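Long-range contact in serpin (Taeniopygia guttata, PDB 5HGC), which binds cortisol in a pocket and, as a member of the serpin family, may inhibit serine proteases: residues 173-185 with 225-237. Numbering follows the deposited sequence.
Sequences VYFKGSWEKPFEA and VRLHYNGSATAFL. Unlike the reference sequence in segment 173-185: Ser178 (reference Asn). With HCY ((11alpha,14beta)-11,17,21-trihydroxypregn-4-ene-3,20-dione), chain B.
Phe175, on strand 167-176, turns the edge of its ring onto one face of Tyr229: the planes stand at 86° with centroids 5.4 Å apart, a T-shaped pair. Its CG lies anti to the backbone N (chi1 -178°), which carries the ring across to the tyrosine. Gly177 follows, its CA 3.3 Å from Tyr229 CE1; a side chain would run into the phenol ring. A water bridges Gly177 N and Tyr229 OH. Ser178 O accepts from Asn230 N at 2.7 Å, the donor lying almost in line with the carbonyl. Trp179 then takes the other face of Tyr229 in an offset stack, its six-membered ring tilted only 7° from the phenol, with centroids 4.3 Å apart. Leu227 CD1 lies over the far side of the indole, whose edge meets His228 O and Ala235 CB. Tyr229 is thus sandwiched between Phe175 and Trp179, and an alanine here would probably open a gap between those two rings, leaving both free to shift and the bridging water without its hydroxyl partner. The bond from Glu180 N to His228 O (2.9 Å) and the one from Asn230 N to Ser178 O together make a single backbone bridge around Trp179 and Tyr229. Farther on, Phe183 CZ rests 3.7 Å from Leu227 CD1, the two side chains crossing nearly at right angles. The aromatic cluster therefore ties the chain leaving strand 167-176 to the hairpin of strands 222-228 and 233-240 in the serpin fold. That hairpin also carries Arg226, whose NH1 and NH2 hydrogen-bond cortisol O4 and O5, respectively. Strand 316-325 flanks Phe175 through Leu323, strand 355-361 packs Met357 and Ile359 against Tyr229, and strand 200-209 meets Phe183 through Met206 and Gln208.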
ATOM      1  N   VAL A 173       1.842   6.467  -4.859  1.00 26.10           N
ATOM      2  CA  VAL A 173       1.662   5.317  -5.780  1.00 25.52           C
ATOM      3  C   VAL A 173       0.221   5.297  -6.221  1.00 24.63           C
ATOM      4  O   VAL A 173      -0.676   5.444  -5.392  1.00 24.79           O
ATOM      5  CB  VAL A 173       2.090   3.965  -5.145  1.00 21.64           C
ATOM      6  CG1 VAL A 173       1.397   3.761  -3.808  1.00 19.69           C
ATOM      7  CG2 VAL A 173       1.872   2.838  -6.124  1.00 21.46           C
ATOM      8  N   TYR A 174       0.038   5.193  -7.534  1.00 25.45           N
ATOM      9  CA  TYR A 174      -1.266   5.003  -8.164  1.00 30.06           C
ATOM     10  C   TYR A 174      -1.249   3.607  -8.842  1.00 32.51           C
ATOM     11  O   TYR A 174      -0.216   3.194  -9.415  1.00 27.77           O
ATOM     12  CB  TYR A 174      -1.571   6.094  -9.221  1.00 30.13           C
ATOM     13  CG  TYR A 174      -2.735   5.726 -10.147  1.00 33.21           C
ATOM     14  CD1 TYR A 174      -4.083   6.036  -9.797  1.00 34.46           C
ATOM     15  CD2 TYR A 174      -2.514   5.031 -11.372  1.00 33.32           C
ATOM     16  CE1 TYR A 174      -5.150   5.724 -10.660  1.00 31.93           C
ATOM     17  CE2 TYR A 174      -3.589   4.676 -12.215  1.00 30.49           C
ATOM     18  CZ  TYR A 174      -4.884   5.020 -11.849  1.00 32.50           C
ATOM     19  OH  TYR A 174      -5.910   4.682 -12.680  1.00 34.36           O
ATOM     20  N   PHE A 175      -2.390   2.902  -8.793  1.00 28.84           N
ATOM     21  CA  PHE A 175      -2.512   1.642  -9.486  1.00 26.93           C
ATOM     22  C   PHE A 175      -3.914   1.498 -10.051  1.00 27.60           C
ATOM     23  O   PHE A 175      -4.908   1.950  -9.451  1.00 30.12           O
ATOM     24  CB  PHE A 175      -2.136   0.480  -8.530  1.00 26.94           C
ATOM     25  CG  PHE A 175      -2.185  -0.911  -9.160  1.00 28.53           C
ATOM     26  CD1 PHE A 175      -1.181  -1.344 -10.066  1.00 29.50           C
ATOM     27  CD2 PHE A 175      -3.234  -1.794  -8.864  1.00 26.07           C
ATOM     28  CE1 PHE A 175      -1.228  -2.625 -10.651  1.00 29.07           C
ATOM     29  CE2 PHE A 175      -3.280  -3.072  -9.452  1.00 28.17           C
ATOM     30  CZ  PHE A 175      -2.276  -3.494 -10.351  1.00 27.25           C
ATOM     31  N   LYS A 176      -3.986   0.878 -11.219  1.00 28.94           N
ATOM     32  CA  LYS A 176      -5.231   0.326 -11.779  1.00 30.03           C
ATOM     33  C   LYS A 176      -4.872  -0.999 -12.420  1.00 34.61           C
ATOM     34  O   LYS A 176      -3.978  -1.104 -13.310  1.00 35.94           O
ATOM     35  CB  LYS A 176      -5.861   1.269 -12.791  1.00 29.80           C
ATOM     36  CG  LYS A 176      -7.049   0.692 -13.551  1.00 36.61           C
ATOM     37  CD  LYS A 176      -7.947   1.815 -14.079  1.00 38.43           C
ATOM     38  CE  LYS A 176      -9.120   1.245 -14.833  1.00 40.41           C
ATOM     39  NZ  LYS A 176      -9.793   2.188 -15.753  1.00 41.20           N
ATOM     40  N   GLY A 177      -5.517  -2.049 -11.956  1.00 34.27           N
ATOM     41  CA  GLY A 177      -5.145  -3.320 -12.502  1.00 36.87           C
ATOM     42  C   GLY A 177      -5.982  -3.625 -13.723  1.00 39.82           C
ATOM     43  O   GLY A 177      -7.119  -3.146 -13.856  1.00 44.69           O
ATOM     44  N   SER A 178      -5.441  -4.450 -14.600  1.00 34.43           N
ATOM     45  CA  SER A 178      -6.305  -5.109 -15.553  1.00 34.26           C
ATOM     46  C   SER A 178      -6.743  -6.521 -15.049  1.00 31.25           C
ATOM     47  O   SER A 178      -5.889  -7.372 -14.707  1.00 27.91           O
ATOM     48  CB  SER A 178      -5.606  -5.192 -16.901  1.00 33.83           C
ATOM     49  OG  SER A 178      -6.512  -5.651 -17.868  1.00 35.24           O
ATOM     50  N   TRP A 179      -8.055  -6.758 -15.026  1.00 27.39           N
ATOM     51  CA  TRP A 179      -8.604  -8.014 -14.517  1.00 30.37           C
ATOM     52  C   TRP A 179      -8.291  -9.224 -15.394  1.00 31.95           C
ATOM     53  O   TRP A 179      -8.537  -9.167 -16.602  1.00 33.22           O
ATOM     54  CB  TRP A 179     -10.125  -7.911 -14.365  1.00 26.71           C
ATOM     55  CG  TRP A 179     -10.555  -7.059 -13.236  1.00 25.01           C
ATOM     56  CD1 TRP A 179     -11.442  -6.000 -13.304  1.00 24.67           C
ATOM     57  CD2 TRP A 179     -10.159  -7.179 -11.851  1.00 22.59           C
ATOM     58  NE1 TRP A 179     -11.574  -5.444 -12.044  1.00 27.42           N
ATOM     59  CE2 TRP A 179     -10.813  -6.151 -11.139  1.00 23.65           C
ATOM     60  CE3 TRP A 179      -9.282  -8.027 -11.153  1.00 22.27           C
ATOM     61  CZ2 TRP A 179     -10.644  -5.962  -9.737  1.00 23.09           C
ATOM     62  CZ3 TRP A 179      -9.122  -7.839  -9.739  1.00 21.38           C
ATOM     63  CH2 TRP A 179      -9.791  -6.808  -9.063  1.00 19.92           C
ATOM     64  N   GLU A 180      -7.805 -10.325 -14.809  1.00 33.18           N
ATOM     65  CA  GLU A 180      -7.638 -11.559 -15.619  1.00 35.85           C
ATOM     66  C   GLU A 180      -8.983 -12.018 -16.220  1.00 34.04           C
ATOM     67  O   GLU A 180      -9.019 -12.384 -17.382  1.00 32.23           O
ATOM     68  CB  GLU A 180      -6.974 -12.674 -14.838  1.00 39.13           C
ATOM     69  CG  GLU A 180      -6.637 -13.908 -15.659  1.00 49.59           C
ATOM     70  CD  GLU A 180      -6.257 -15.093 -14.786  1.00 61.80           C
ATOM     71  OE1 GLU A 180      -7.178 -15.789 -14.242  1.00 64.64           O
ATOM     72  OE2 GLU A 180      -5.025 -15.307 -14.638  1.00 66.81           O
ATOM     73  N   LYS A 181     -10.055 -11.935 -15.415  1.00 30.61           N
ATOM     74  CA  LYS A 181     -11.424 -12.228 -15.773  1.00 29.37           C
ATOM     75  C   LYS A 181     -12.207 -10.929 -15.704  1.00 31.09           C
ATOM     76  O   LYS A 181     -12.602 -10.466 -14.629  1.00 34.49           O
ATOM     77  CB  LYS A 181     -11.987 -13.270 -14.816  1.00 31.67           C
ATOM     78  CG  LYS A 181     -11.545 -14.702 -15.131  1.00 39.44           C
ATOM     79  CD  LYS A 181     -11.536 -15.550 -13.863  1.00 48.83           C
ATOM     80  CE  LYS A 181     -11.789 -17.021 -14.125  1.00 57.70           C
ATOM     81  NZ  LYS A 181     -13.218 -17.234 -14.548  1.00 67.33           N
ATOM     82  N   PRO A 182     -12.412 -10.282 -16.844  1.00 34.06           N
ATOM     83  CA  PRO A 182     -13.165  -8.994 -16.833  1.00 35.84           C
ATOM     84  C   PRO A 182     -14.620  -9.136 -16.408  1.00 37.71           C
ATOM     85  O   PRO A 182     -15.233 -10.183 -16.649  1.00 40.45           O
ATOM     86  CB  PRO A 182     -13.149  -8.562 -18.282  1.00 34.50           C
ATOM     87  CG  PRO A 182     -12.810  -9.800 -19.051  1.00 37.40           C
ATOM     88  CD  PRO A 182     -11.904 -10.623 -18.172  1.00 34.46           C
ATOM     89  N   PHE A 183     -15.152  -8.104 -15.754  1.00 37.39           N
ATOM     90  CA  PHE A 183     -16.588  -7.982 -15.502  1.00 38.95           C
ATOM     91  C   PHE A 183     -17.221  -7.524 -16.827  1.00 44.73           C
ATOM     92  O   PHE A 183     -16.560  -6.827 -17.597  1.00 43.40           O
ATOM     93  CB  PHE A 183     -16.847  -6.989 -14.373  1.00 36.21           C
ATOM     94  CG  PHE A 183     -16.273  -7.407 -13.034  1.00 35.72           C
ATOM     95  CD1 PHE A 183     -14.898  -7.263 -12.750  1.00 31.83           C
ATOM     96  CD2 PHE A 183     -17.121  -7.922 -12.029  1.00 34.25           C
ATOM     97  CE1 PHE A 183     -14.387  -7.627 -11.509  1.00 34.47           C
ATOM     98  CE2 PHE A 183     -16.611  -8.289 -10.781  1.00 34.82           C
ATOM     99  CZ  PHE A 183     -15.245  -8.142 -10.516  1.00 34.89           C
ATOM    100  N   GLU A 184     -18.453  -7.952 -17.139  1.00 56.99           N
ATOM    101  CA  GLU A 184     -19.100  -7.520 -18.402  1.00 59.32           C
ATOM    102  C   GLU A 184     -19.753  -6.172 -18.133  1.00 56.86           C
ATOM    103  O   GLU A 184     -20.645  -6.064 -17.267  1.00 57.65           O
ATOM    104  CB  GLU A 184     -20.116  -8.558 -18.891  1.00 69.69           C
ATOM    105  N   ALA A 185     -19.298  -5.140 -18.835  1.00 50.55           N
ATOM    106  CA  ALA A 185     -19.794  -3.775 -18.551  1.00 51.60           C
ATOM    107  C   ALA A 185     -21.278  -3.571 -18.848  1.00 52.10           C
ATOM    108  O   ALA A 185     -21.914  -2.779 -18.165  1.00 52.80           O
ATOM    109  CB  ALA A 185     -18.946  -2.688 -19.206  1.00 48.60           C
ATOM    110  N   VAL A 225     -12.919 -13.706  -1.430  1.00 22.07           N
ATOM    111  CA  VAL A 225     -12.879 -13.970  -2.844  1.00 23.66           C
ATOM    112  C   VAL A 225     -11.577 -13.398  -3.386  1.00 26.61           C
ATOM    113  O   VAL A 225     -11.209 -12.242  -3.083  1.00 29.60           O
ATOM    114  CB  VAL A 225     -14.102 -13.369  -3.567  1.00 23.62           C
ATOM    115  CG1 VAL A 225     -13.997 -13.541  -5.061  1.00 21.17           C
ATOM    116  CG2 VAL A 225     -15.391 -14.056  -3.087  1.00 25.03           C
ATOM    117  N   ARG A 226     -10.872 -14.198  -4.183  1.00 25.97           N
ATOM    118  CA  ARG A 226      -9.622 -13.760  -4.756  1.00 26.28           C
ATOM    119  C   ARG A 226      -9.674 -13.708  -6.292  1.00 26.62           C
ATOM    120  O   ARG A 226     -10.010 -14.694  -6.936  1.00 28.59           O
ATOM    121  CB  ARG A 226      -8.489 -14.658  -4.278  1.00 27.14           C
ATOM    122  CG  ARG A 226      -7.145 -14.249  -4.837  1.00 26.13           C
ATOM    123  CD  ARG A 226      -6.860 -15.052  -6.091  1.00 29.81           C
ATOM    124  NE  ARG A 226      -6.249 -16.319  -5.701  1.00 32.94           N
ATOM    125  CZ  ARG A 226      -5.041 -16.425  -5.165  1.00 36.90           C
ATOM    126  NH1 ARG A 226      -4.277 -15.328  -4.982  1.00 43.24           N
ATOM    127  NH2 ARG A 226      -4.599 -17.607  -4.799  1.00 31.14           N
ATOM    128  N   LEU A 227      -9.304 -12.561  -6.854  1.00 25.71           N
ATOM    129  CA  LEU A 227      -9.386 -12.283  -8.286  1.00 25.81           C
ATOM    130  C   LEU A 227      -8.001 -11.954  -8.751  1.00 25.88           C
ATOM    131  O   LEU A 227      -7.330 -11.151  -8.096  1.00 29.82           O
ATOM    132  CB  LEU A 227     -10.310 -11.078  -8.563  1.00 26.23           C
ATOM    133  CG  LEU A 227     -11.808 -11.245  -8.262  1.00 26.46           C
ATOM    134  CD1 LEU A 227     -12.635 -10.104  -8.853  1.00 23.52           C
ATOM    135  CD2 LEU A 227     -12.255 -12.598  -8.817  1.00 25.89           C
ATOM    136  N   HIS A 228      -7.547 -12.573  -9.839  1.00 24.24           N
ATOM    137  CA  HIS A 228      -6.235 -12.226 -10.369  1.00 26.65           C
ATOM    138  C   HIS A 228      -6.327 -11.030 -11.265  1.00 27.09           C
ATOM    139  O   HIS A 228      -7.304 -10.840 -12.023  1.00 25.55           O
ATOM    140  CB  HIS A 228      -5.601 -13.365 -11.155  1.00 28.53           C
ATOM    141  CG  HIS A 228      -5.225 -14.527 -10.302  1.00 32.28           C
ATOM    142  ND1 HIS A 228      -4.490 -14.387  -9.138  1.00 34.75           N
ATOM    143  CD2 HIS A 228      -5.475 -15.843 -10.436  1.00 30.49           C
ATOM    144  CE1 HIS A 228      -4.314 -15.575  -8.587  1.00 33.15           C
ATOM    145  NE2 HIS A 228      -4.895 -16.472  -9.360  1.00 33.80           N
ATOM    146  N   TYR A 229      -5.279 -10.229 -11.178  1.00 26.36           N
ATOM    147  CA  TYR A 229      -4.951  -9.301 -12.258  1.00 26.51           C
ATOM    148  C   TYR A 229      -4.122  -9.995 -13.364  1.00 28.28           C
ATOM    149  O   TYR A 229      -3.391 -11.000 -13.111  1.00 27.92           O
ATOM    150  CB  TYR A 229      -4.194  -8.127 -11.686  1.00 23.42           C
ATOM    151  CG  TYR A 229      -5.022  -7.155 -10.849  1.00 22.97           C
ATOM    152  CD1 TYR A 229      -6.043  -6.383 -11.429  1.00 22.83           C
ATOM    153  CD2 TYR A 229      -4.768  -6.997  -9.469  1.00 22.07           C
ATOM    154  CE1 TYR A 229      -6.768  -5.466 -10.666  1.00 22.94           C
ATOM    155  CE2 TYR A 229      -5.496  -6.110  -8.688  1.00 21.82           C
ATOM    156  CZ  TYR A 229      -6.464  -5.326  -9.297  1.00 23.59           C
ATOM    157  OH  TYR A 229      -7.160  -4.422  -8.536  1.00 25.08           O
ATOM    158  N   ASN A 230      -4.225  -9.465 -14.580  1.00 30.28           N
ATOM    159  CA  ASN A 230      -3.225  -9.757 -15.624  1.00 34.81           C
ATOM    160  C   ASN A 230      -1.885  -9.374 -15.083  1.00 32.55           C
ATOM    161  O   ASN A 230      -1.752  -8.326 -14.434  1.00 34.94           O
ATOM    162  CB  ASN A 230      -3.491  -8.952 -16.889  1.00 36.91           C
ATOM    163  CG  ASN A 230      -4.631  -9.521 -17.683  1.00 46.53           C
ATOM    164  OD1 ASN A 230      -5.404  -8.772 -18.300  1.00 57.13           O
ATOM    165  ND2 ASN A 230      -4.776 -10.870 -17.661  1.00 51.19           N
ATOM    166  N   GLY A 231      -0.895 -10.199 -15.334  1.00 28.66           N
ATOM    167  CA  GLY A 231       0.404  -9.940 -14.758  1.00 28.53           C
ATOM    168  C   GLY A 231       0.500 -10.784 -13.520  1.00 31.40           C
ATOM    169  O   GLY A 231       0.029 -11.900 -13.487  1.00 38.52           O
ATOM    170  N   SER A 232       1.121 -10.276 -12.487  1.00 31.31           N
ATOM    171  CA  SER A 232       1.336 -11.100 -11.308  1.00 28.59           C
ATOM    172  C   SER A 232       0.587 -10.597 -10.050  1.00 26.95           C
ATOM    173  O   SER A 232       0.643 -11.284  -9.030  1.00 27.83           O
ATOM    174  CB  SER A 232       2.830 -11.216 -11.023  1.00 28.56           C
ATOM    175  OG  SER A 232       3.385  -9.904 -10.969  1.00 29.50           O
ATOM    176  N   ALA A 233      -0.054  -9.423 -10.109  1.00 24.19           N
ATOM    177  CA  ALA A 233      -0.818  -8.884  -8.962  1.00 27.89           C
ATOM    178  C   ALA A 233      -2.066  -9.705  -8.763  1.00 28.16           C
ATOM    179  O   ALA A 233      -2.579 -10.254  -9.701  1.00 36.06           O
ATOM    180  CB  ALA A 233      -1.202  -7.401  -9.126  1.00 22.98           C
ATOM    181  N   THR A 234      -2.547  -9.775  -7.537  1.00 27.22           N
ATOM    182  CA  THR A 234      -3.783 -10.464  -7.221  1.00 25.53           C
ATOM    183  C   THR A 234      -4.543  -9.688  -6.139  1.00 22.94           C
ATOM    184  O   THR A 234      -3.925  -9.019  -5.311  1.00 22.01           O
ATOM    185  CB  THR A 234      -3.447 -11.922  -6.780  1.00 26.29           C
ATOM    186  OG1 THR A 234      -4.641 -12.711  -6.771  1.00 27.04           O
ATOM    187  CG2 THR A 234      -2.717 -11.974  -5.404  1.00 23.23           C
ATOM    188  N   ALA A 235      -5.874  -9.746  -6.159  1.00 21.56           N
ATOM    189  CA  ALA A 235      -6.682  -9.046  -5.141  1.00 18.58           C
ATOM    190  C   ALA A 235      -7.498 -10.005  -4.264  1.00 18.01           C
ATOM    191  O   ALA A 235      -8.236 -10.828  -4.799  1.00 18.28           O
ATOM    192  CB  ALA A 235      -7.562  -8.026  -5.809  1.00 16.28           C
ATOM    193  N   PHE A 236      -7.327  -9.940  -2.943  1.00 17.85           N
ATOM    194  CA  PHE A 236      -8.212 -10.649  -1.943  1.00 20.01           C
ATOM    195  C   PHE A 236      -9.289  -9.700  -1.475  1.00 22.05           C
ATOM    196  O   PHE A 236      -8.971  -8.612  -0.991  1.00 22.92           O
ATOM    197  CB  PHE A 236      -7.444 -11.076  -0.695  1.00 19.03           C
ATOM    198  CG  PHE A 236      -6.529 -12.259  -0.913  1.00 20.24           C
ATOM    199  CD1 PHE A 236      -5.468 -12.208  -1.887  1.00 19.74           C
ATOM    200  CD2 PHE A 236      -6.671 -13.421  -0.129  1.00 19.95           C
ATOM    201  CE1 PHE A 236      -4.596 -13.296  -2.081  1.00 20.52           C
ATOM    202  CE2 PHE A 236      -5.802 -14.515  -0.323  1.00 21.13           C
ATOM    203  CZ  PHE A 236      -4.763 -14.450  -1.285  1.00 20.40           C
ATOM    204  N   LEU A 237     -10.556 -10.083  -1.658  1.00 23.88           N
ATOM    205  CA  LEU A 237     -11.685  -9.215  -1.338  1.00 23.40           C
ATOM    206  C   LEU A 237     -12.340  -9.897  -0.165  1.00 27.33           C
ATOM    207  O   LEU A 237     -12.768 -11.057  -0.284  1.00 29.83           O
ATOM    208  CB  LEU A 237     -12.623  -9.131  -2.519  1.00 22.63           C
ATOM    209  CG  LEU A 237     -11.926  -9.071  -3.876  1.00 25.25           C
ATOM    210  CD1 LEU A 237     -12.929  -9.245  -5.028  1.00 25.46           C
ATOM    211  CD2 LEU A 237     -11.155  -7.752  -4.005  1.00 23.09           C
TER
HETATM  212  C1  HCY B 501       2.765 -16.189   3.401  1.00 32.05           C
HETATM  213  C2  HCY B 501       3.525 -16.096   4.722  1.00 35.05           C
HETATM  214  C3  HCY B 501       4.377 -14.849   4.798  1.00 37.34           C
HETATM  215  C4  HCY B 501       4.173 -13.733   3.844  1.00 33.61           C
HETATM  216  C5  HCY B 501       3.038 -13.665   3.137  1.00 31.94           C
HETATM  217  C6  HCY B 501       2.622 -12.337   2.543  1.00 32.07           C
HETATM  218  C7  HCY B 501       2.211 -12.522   1.065  1.00 32.96           C
HETATM  219  C8  HCY B 501       1.331 -13.739   0.758  1.00 28.27           C
HETATM  220  C9  HCY B 501       1.945 -15.009   1.387  1.00 31.71           C
HETATM  221  C10 HCY B 501       2.146 -14.881   2.914  1.00 33.16           C
HETATM  222  C12 HCY B 501       1.004 -16.448  -0.619  1.00 29.51           C
HETATM  223  C11 HCY B 501       1.310 -16.356   0.892  1.00 33.73           C
HETATM  224  C13 HCY B 501       0.346 -15.142  -1.158  1.00 32.16           C
HETATM  225  C14 HCY B 501       1.216 -13.956  -0.735  1.00 27.26           C
HETATM  226  C15 HCY B 501       0.822 -12.834  -1.664  1.00 28.51           C
HETATM  227  C16 HCY B 501       0.475 -13.503  -2.987  1.00 30.90           C
HETATM  228  C17 HCY B 501       0.383 -15.023  -2.704  1.00 35.05           C
HETATM  229  C18 HCY B 501      -1.131 -14.961  -0.701  1.00 28.93           C
HETATM  230  C19 HCY B 501       0.860 -14.603   3.722  1.00 35.00           C
HETATM  231  C20 HCY B 501      -0.754 -15.697  -3.448  1.00 38.23           C
HETATM  232  C21 HCY B 501      -0.612 -17.121  -3.945  1.00 37.33           C
HETATM  233  O1  HCY B 501       5.187 -14.747   5.697  1.00 41.86           O
HETATM  234  O2  HCY B 501       0.077 -16.433   1.615  1.00 37.22           O
HETATM  235  O3  HCY B 501       1.555 -15.679  -3.243  1.00 37.09           O
HETATM  236  O4  HCY B 501      -1.803 -15.106  -3.658  1.00 40.15           O
HETATM  237  O5  HCY B 501      -1.902 -17.683  -3.710  1.00 45.83           O
HETATM  238  O   HOH W   1      -7.661  -2.311 -10.269  1.00 28.52           O
HETATM  239  O   HOH W   2      -2.773  -5.783 -14.558  1.00 25.47           O
HETATM  240  O   HOH W   3      -2.863 -13.653 -13.921  1.00 51.28           O
HETATM  241  O   HOH W   4      -9.886 -11.771 -12.509  1.00 25.96           O